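PDB 5DM5: putative acyl-CoA thioester hydrolase from Yersinia pestis KIM10+, which probably hydrolyses acyl-CoA thioesters to a free carboxylic acid and coenzyme A, working as a hexamer of hot-dog-fold subunits. Local coordinates for residues K76-A79 against V80-V84. Residues are numbered along the deposited sequence; the frame is centred on the assembly and turned at random.
Sequences KPVA and VGDVV
The carboxylate of Asp82 folds back across the turn to the backbone of Ala79, and the amide N of Ala79 donates a hydrogen bond to Asp82 OD2 at 3.2 Å. The bond is bent, 140° at the hydrogen, and the N-H arrives from above the carboxylate plane, tilted 40° out of it. With chi1 at -60°, CG of Asp82 stands beside its own backbone N, which turns the acid back over the loop; OD2 also lies 3.5 Å from Ala79 CB. The other oxygen, OD1, makes a weak hydrogen bond to the hydroxyl of Ser110.

Apolar contacts flank this polar link. CG1 of Val78 passes alongside the Asp82 methylene, 4.1 Å from Asp82 CB, and reaches CG2 of Val84 at 4.3 Å. Val106 of strand 97-106 and Ala120 of strand 118-129 also touch Val78. Val80 instead turns its side chain to Pro30, Thr33 and Ile39, while Gly81, with a positive phi, carries the chain round.

The loop joins strands 64-74 and 83-93, which are not neighbours in the hot-dog sheet. The carboxylate of the buried Asp82 thus has a partner on each oxygen, weakly Ser110 on OD1 and, on OD2, the N-H of Ala79 three residues back, which closes the loop locally.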
loop_
_atom_site.group_PDB
_atom_site.type_symbol
_atom_site.label_atom_id
_atom_site.label_comp_id
_atom_site.label_asym_id
_atom_site.label_seq_id
_atom_site.Cartn_x
_atom_site.Cartn_y
_atom_site.Cartn_z
ATOM N N LYS B 76 7.647 7.931 24.136
ATOM C CA LYS B 76 6.286 7.496 24.408
ATOM C C LYS B 76 5.708 6.727 23.227
ATOM O O LYS B 76 6.084 6.977 22.083
ATOM C CB LYS B 76 5.419 8.703 24.760
ATOM C CG LYS B 76 5.967 9.479 25.960
ATOM C CD LYS B 76 4.998 10.516 26.525
ATOM C CE LYS B 76 5.748 11.615 27.276
ATOM N NZ LYS B 76 4.870 12.781 27.514
ATOM N N PRO B 77 4.853 5.735 23.507
ATOM C CA PRO B 77 4.205 4.946 22.459
ATOM C C PRO B 77 3.151 5.781 21.755
ATOM O O PRO B 77 2.778 6.816 22.308
ATOM C CB PRO B 77 3.561 3.800 23.231
ATOM C CG PRO B 77 3.309 4.370 24.573
ATOM C CD PRO B 77 4.462 5.279 24.851
ATOM N N VAL B 78 2.726 5.374 20.556
ATOM C CA VAL B 78 1.652 6.048 19.806
ATOM C C VAL B 78 0.570 5.060 19.430
ATOM O O VAL B 78 0.854 4.023 18.859
ATOM C CB VAL B 78 2.144 6.689 18.505
ATOM C CG1 VAL B 78 0.997 7.402 17.796
ATOM C CG2 VAL B 78 3.303 7.629 18.771
ATOM N N ALA B 79 -0.681 5.417 19.625
ATOM C CA ALA B 79 -1.724 4.471 19.303
ATOM C C ALA B 79 -2.230 4.794 17.928
ATOM O O ALA B 79 -1.736 5.714 17.284
ATOM C CB ALA B 79 -2.860 4.514 20.323
ATOM N N VAL B 80 -3.131 3.960 17.439
ATOM C CA VAL B 80 -3.741 4.172 16.147
ATOM C C VAL B 80 -4.866 5.200 16.312
ATOM O O VAL B 80 -5.556 5.217 17.332
ATOM C CB VAL B 80 -4.254 2.853 15.568
ATOM C CG1 VAL B 80 -4.879 3.074 14.210
ATOM C CG2 VAL B 80 -3.110 1.885 15.438
ATOM N N GLY B 81 -4.995 6.100 15.343
ATOM C CA GLY B 81 -6.030 7.119 15.369
ATOM C C GLY B 81 -5.545 8.430 15.959
ATOM O O GLY B 81 -6.327 9.362 16.170
ATOM N N ASP B 82 -4.244 8.500 16.214
ATOM C CA ASP B 82 -3.628 9.695 16.771
ATOM C C ASP B 82 -2.877 10.452 15.690
ATOM O O ASP B 82 -2.428 9.833 14.723
ATOM C CB ASP B 82 -2.669 9.331 17.911
ATOM C CG ASP B 82 -3.360 8.604 19.062
ATOM O OD1 ASP B 82 -4.597 8.690 19.172
ATOM O OD2 ASP B 82 -2.656 7.982 19.887
ATOM N N VAL B 83 -2.728 11.769 15.856
ATOM C CA VAL B 83 -2.006 12.599 14.882
ATOM C C VAL B 83 -0.513 12.684 15.179
ATOM O O VAL B 83 -0.115 13.145 16.246
ATOM C CB VAL B 83 -2.574 14.019 14.813
ATOM C CG1 VAL B 83 -1.807 14.848 13.795
ATOM C CG2 VAL B 83 -4.041 13.972 14.444
ATOM N N VAL B 84 0.292 12.252 14.209
ATOM C CA VAL B 84 1.750 12.227 14.291
ATOM C C VAL B 84 2.351 13.449 13.606
ATOM O O VAL B 84 2.191 13.613 12.401
ATOM C CB VAL B 84 2.312 10.948 13.612
ATOM C CG1 VAL B 84 3.828 10.939 13.635
ATOM C CG2 VAL B 84 1.736 9.682 14.254
#